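PDB 3LUP: DegV family protein from Streptococcus agalactiae, which binds a long-chain fatty acid, here elaidic acid, and may play a role in lipid transport or fatty acid metabolism. Local coordinates for residues I9-S13 / L90-A94; Q66-L72 / S97-I103. Numbering follows the deposited sequence.

In the fold
The chain runs first through strand 6-11, whose end and the turn after it form residues 9-13, then through strand 26-29 and on to residues 66-72, where helix 69-81 starts. Strand 86-89 follows, and its continuation, residues 90-94, returns to 9-13; interaction 1 thus closes a loop of 76 residues across two neighbouring strands of the parallel sheet. A few residues later, 97-103 turns back to 66-72, so that interaction 2 closes a shorter loop of 24 residues. The segments alternate along the chain, and the two loops cross. Phe91 of interaction 1 meets Phe99 edge-to-face and packs on Ile103, joining the sheet's C-terminal edge to helix 99-103, which interaction 2 ties to the start of helix 69-81.

Interaction 1: residues I9-S13 / L90-A94; sequences ITDTS and LFIAA
The C-terminal edge of a parallel beta-sheet is where alpha/beta proteins commonly place their ligands, and this DegV family member illustrates it. Residues 9-11 end the extended strand 6-11, and Thr12 and Ser13 form the turn that follows; residues 90-92 carry on the path of the neighbouring strand 86-89. The touching parts run 25° apart, with Thr10 CA and Phe91 CA 5.0 Å apart and Ser13 CA and Ile92 CA 6.7 Å apart.

Leu90 continues the parallel pairing: its N donates to Ile9 O at 2.7 Å. Its O accepts from Thr10 OG1 at 3.0 Å, which the t rotamer of Thr10 makes possible, so a side chain takes over where the backbone ladder stops. Leu90 itself (m, t) leads away, onto helix 124-138. Phe91, with chi1 m and chi2 near -75°, swings its ring toward Ile9 and Thr10. Ile9 O lies over one face, Ile9 CG2 comes within 3.4 Å of Phe91 CE1, and Asp11 OD2 sits near the ring plane, 3.2 Å from Phe91 CB. Ile92 (phi/psi -34/139) carries the loop onward, and its N donates to Asp11 OD2 at 3.0 Å. Ile92 (t, t) also touches the bound elaidic acid, placing the contact beside the pocket.

Asp11, chi1 p, therefore faces two ways. While OD2 holds Ile92, OD1 closes an Asx turn by accepting from Ser13 N at 3.1 Å. Ser13 OG, also hydrogen-bonded to Thr123, reaches the same oxygen: Ser13 OG to Asp11 OD1 is 2.7 Å.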
# COMPACT_ATOMS: atom_id res chain seq x y z
N ILE A 9 9.78 10.73 0.64
CA ILE A 9 9.29 10.35 -0.67
C ILE A 9 8.50 9.05 -0.64
O ILE A 9 8.88 8.05 0.02
CB ILE A 9 10.41 10.31 -1.76
CG1 ILE A 9 11.10 11.66 -1.89
CG2 ILE A 9 9.83 10.00 -3.11
CD1 ILE A 9 12.23 11.89 -0.94
N THR A 10 7.38 9.09 -1.36
CA THR A 10 6.49 7.96 -1.48
C THR A 10 5.86 7.97 -2.86
O THR A 10 6.21 8.80 -3.69
CB THR A 10 5.40 7.99 -0.38
OG1 THR A 10 4.60 6.80 -0.49
CG2 THR A 10 4.52 9.22 -0.50
N ASP A 11 4.95 7.05 -3.12
CA ASP A 11 4.27 7.00 -4.40
C ASP A 11 2.78 7.06 -4.15
O ASP A 11 2.33 7.01 -3.02
CB ASP A 11 4.68 5.76 -5.19
CG ASP A 11 4.56 4.48 -4.38
OD1 ASP A 11 3.43 4.17 -3.90
OD2 ASP A 11 5.60 3.78 -4.23
N THR A 12 2.00 7.20 -5.22
CA THR A 12 0.57 7.40 -5.10
C THR A 12 -0.21 6.15 -4.64
O THR A 12 -1.42 6.24 -4.41
CB THR A 12 -0.04 7.94 -6.39
OG1 THR A 12 0.16 6.98 -7.43
CG2 THR A 12 0.61 9.25 -6.79
N SER A 13 0.47 5.01 -4.48
CA SER A 13 -0.17 3.82 -3.94
C SER A 13 -0.34 3.91 -2.42
O SER A 13 -1.14 3.19 -1.84
CB SER A 13 0.58 2.55 -4.32
OG SER A 13 1.65 2.26 -3.41
N LEU A 90 9.78 5.73 1.15
CA LEU A 90 8.84 4.67 1.57
C LEU A 90 7.84 4.33 0.46
O LEU A 90 6.73 4.89 0.37
CB LEU A 90 8.11 5.07 2.86
CG LEU A 90 8.93 5.21 4.13
CD1 LEU A 90 8.04 5.71 5.26
CD2 LEU A 90 9.59 3.89 4.51
N PHE A 91 8.25 3.40 -0.40
CA PHE A 91 7.50 3.06 -1.59
C PHE A 91 6.82 1.70 -1.47
O PHE A 91 7.13 0.90 -0.57
CB PHE A 91 8.41 3.08 -2.81
CG PHE A 91 9.21 4.34 -2.95
CD1 PHE A 91 8.60 5.52 -3.38
CD2 PHE A 91 10.57 4.34 -2.65
CE1 PHE A 91 9.33 6.69 -3.49
CE2 PHE A 91 11.32 5.50 -2.77
CZ PHE A 91 10.70 6.69 -3.19
N ILE A 92 5.89 1.47 -2.40
CA ILE A 92 5.26 0.18 -2.65
C ILE A 92 6.19 -1.06 -2.43
O ILE A 92 7.38 -1.03 -2.78
CB ILE A 92 4.64 0.20 -4.08
CG1 ILE A 92 3.79 -1.03 -4.36
CG2 ILE A 92 5.71 0.37 -5.16
CD1 ILE A 92 2.63 -0.76 -5.32
N ALA A 93 5.63 -2.11 -1.82
CA ALA A 93 6.32 -3.39 -1.56
C ALA A 93 7.21 -3.92 -2.69
O ALA A 93 6.77 -4.04 -3.83
CB ALA A 93 5.28 -4.45 -1.21
N ALA A 94 8.45 -4.27 -2.36
CA ALA A 94 9.36 -5.00 -3.27
C ALA A 94 8.74 -6.25 -3.91
O ALA A 94 9.05 -6.59 -5.05
CB ALA A 94 10.65 -5.40 -2.53

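Interaction 2: residues Q66-L72 / S97-I103; sequences QPSLAEL and SGFWQNI. With ELA (Elaidic acid), chain B.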
# COMPACT_ATOMS: atom_id res chain seq x y z
N GLN A 66 6.00 0.94 -12.97
CA GLN A 66 6.75 1.54 -11.88
C GLN A 66 6.76 3.05 -12.04
O GLN A 66 6.68 3.54 -13.17
CB GLN A 66 8.19 1.01 -11.90
CG GLN A 66 8.32 -0.45 -11.53
CD GLN A 66 9.67 -1.04 -11.88
OE1 GLN A 66 10.73 -0.46 -11.60
NE2 GLN A 66 9.65 -2.21 -12.50
N PRO A 67 6.82 3.80 -10.93
CA PRO A 67 7.06 5.24 -11.08
C PRO A 67 8.38 5.49 -11.81
O PRO A 67 9.21 4.58 -11.90
CB PRO A 67 7.11 5.77 -9.64
CG PRO A 67 6.93 4.60 -8.75
CD PRO A 67 6.43 3.45 -9.56
N SER A 68 8.55 6.68 -12.36
CA SER A 68 9.74 7.02 -13.14
C SER A 68 11.04 7.08 -12.30
O SER A 68 11.14 7.82 -11.32
CB SER A 68 9.49 8.34 -13.89
OG SER A 68 10.68 8.83 -14.50
N LEU A 69 12.04 6.29 -12.69
CA LEU A 69 13.37 6.38 -12.10
C LEU A 69 13.93 7.78 -12.32
O LEU A 69 14.55 8.35 -11.43
CB LEU A 69 14.33 5.36 -12.70
CG LEU A 69 14.11 3.87 -12.45
CD1 LEU A 69 15.07 3.04 -13.30
CD2 LEU A 69 14.22 3.53 -10.97
N ALA A 70 13.69 8.32 -13.51
CA ALA A 70 14.16 9.64 -13.88
C ALA A 70 13.54 10.73 -13.00
O ALA A 70 14.20 11.70 -12.65
CB ALA A 70 13.90 9.92 -15.35
N GLU A 71 12.27 10.55 -12.65
CA GLU A 71 11.58 11.52 -11.79
C GLU A 71 12.14 11.51 -10.38
O GLU A 71 12.36 12.57 -9.79
CB GLU A 71 10.08 11.27 -11.76
CG GLU A 71 9.37 11.73 -12.99
CD GLU A 71 7.88 11.89 -12.78
OE1 GLU A 71 7.35 11.31 -11.81
OE2 GLU A 71 7.23 12.59 -13.59
N LEU A 72 12.36 10.32 -9.84
CA LEU A 72 13.03 10.18 -8.55
C LEU A 72 14.41 10.83 -8.60
O LEU A 72 14.76 11.66 -7.75
CB LEU A 72 13.14 8.70 -8.14
CG LEU A 72 13.79 8.37 -6.79
CD1 LEU A 72 13.36 9.31 -5.63
CD2 LEU A 72 13.56 6.90 -6.42
N SER A 97 6.25 -5.28 -7.07
CA SER A 97 6.78 -4.29 -8.00
C SER A 97 8.28 -4.27 -7.81
O SER A 97 8.76 -4.25 -6.67
CB SER A 97 6.23 -2.90 -7.70
OG SER A 97 6.47 -2.03 -8.77
N GLY A 98 9.02 -4.27 -8.92
CA GLY A 98 10.48 -4.23 -8.87
C GLY A 98 11.03 -2.84 -8.74
O GLY A 98 12.22 -2.61 -8.97
N PHE A 99 10.18 -1.89 -8.37
CA PHE A 99 10.59 -0.51 -8.21
C PHE A 99 11.60 -0.34 -7.09
O PHE A 99 12.63 0.32 -7.26
CB PHE A 99 9.38 0.39 -7.97
CG PHE A 99 9.71 1.84 -7.92
CD1 PHE A 99 9.47 2.57 -6.77
CD2 PHE A 99 10.28 2.47 -9.00
CE1 PHE A 99 9.79 3.93 -6.71
CE2 PHE A 99 10.61 3.82 -8.96
CZ PHE A 99 10.36 4.56 -7.81
N TRP A 100 11.30 -0.94 -5.94
CA TRP A 100 12.22 -0.94 -4.80
C TRP A 100 13.63 -1.43 -5.18
O TRP A 100 14.62 -0.75 -4.90
CB TRP A 100 11.65 -1.78 -3.66
CG TRP A 100 12.54 -1.73 -2.49
CD1 TRP A 100 12.53 -0.79 -1.49
CD2 TRP A 100 13.60 -2.64 -2.18
NE1 TRP A 100 13.52 -1.07 -0.58
CE2 TRP A 100 14.19 -2.20 -0.97
CE3 TRP A 100 14.11 -3.79 -2.79
CZ2 TRP A 100 15.26 -2.86 -0.37
CZ3 TRP A 100 15.18 -4.46 -2.20
CH2 TRP A 100 15.75 -3.99 -1.00
N GLN A 101 13.72 -2.59 -5.81
CA GLN A 101 15.01 -3.09 -6.25
C GLN A 101 15.66 -2.20 -7.29
O GLN A 101 16.89 -2.03 -7.31
CB GLN A 101 14.89 -4.51 -6.78
CG GLN A 101 16.21 -5.24 -6.69
CD GLN A 101 16.05 -6.75 -6.54
OE1 GLN A 101 16.65 -7.51 -7.30
NE2 GLN A 101 15.26 -7.19 -5.55
N ASN A 102 14.82 -1.62 -8.15
CA ASN A 102 15.30 -0.79 -9.25
C ASN A 102 15.85 0.58 -8.83
O ASN A 102 16.70 1.13 -9.52
CB ASN A 102 14.24 -0.64 -10.34
CG ASN A 102 14.21 -1.83 -11.27
OD1 ASN A 102 15.26 -2.29 -11.73
ND2 ASN A 102 13.03 -2.35 -11.56
N ILE A 103 15.38 1.11 -7.71
CA ILE A 103 15.83 2.43 -7.26
C ILE A 103 17.08 2.40 -6.39
O ILE A 103 17.60 3.46 -6.07
CB ILE A 103 14.74 3.21 -6.48
CG1 ILE A 103 14.26 2.41 -5.27
CG2 ILE A 103 13.59 3.56 -7.36
CD1 ILE A 103 13.46 3.21 -4.34
CA ELA B . 4.91 -2.67 -11.59
C ELA B . 5.16 -3.25 -12.99
O ELA B . 4.24 -3.77 -13.69
C3 ELA B . 3.94 -1.49 -11.57
C4 ELA B . 3.97 -0.78 -10.23
C5 ELA B . 2.58 -0.71 -9.56
C6 ELA B . 2.27 -1.98 -8.76
C7 ELA B . 0.82 -2.22 -8.36
C8 ELA B . 0.69 -3.56 -7.63
C9 ELA B . -0.34 -3.50 -6.51
C10 ELA B . -0.85 -4.72 -5.84
C11 ELA B . -2.21 -4.71 -5.18
C12 ELA B . -2.19 -5.27 -3.77
C13 ELA B . -2.42 -4.22 -2.69
C14 ELA B . -3.12 -4.77 -1.46
C15 ELA B . -3.41 -3.64 -0.46
C16 ELA B . -3.81 -4.12 0.93
C17 ELA B . -2.80 -3.67 1.98
C18 ELA B . -3.46 -3.29 3.30
OXT ELA B . 6.32 -3.22 -13.45
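In this DegV fold the residues leading into helix 69-81, with Ser68 as N-cap, pack against the first turn of helix 99-103, and Phe99 is the centre of the contact. With 94 Å² buried, its ring receives Pro67 over one face in a CH-pi contact, Pro67 CG lying 3.5 Å from the ring centroid and 11° off the normal. Leu69 and Leu72, from the start of helix 69-81, approach it obliquely and extend the apolar patch to Ile103; Leu72 CD2 is 3.5 Å from Ile103 CG2.

Gln66 buries 82 Å². Its aliphatic part lies against Phe99, with Gln66 CG 3.8 Å from Phe99 CB, while its amide supplies the polar link between the segments. Gln66 and Ser97 also line the fatty acid pocket: ELA C3 is 3.5 Å from Gln66 N, and ELA C4 is 3.2 Å from Ser97 OG. Leu69 buries 53 Å², its CD2 lying 3.7 Å from Asn102 O, and Asn102 ND2 donates to Gln66 OE1 at 3.0 Å.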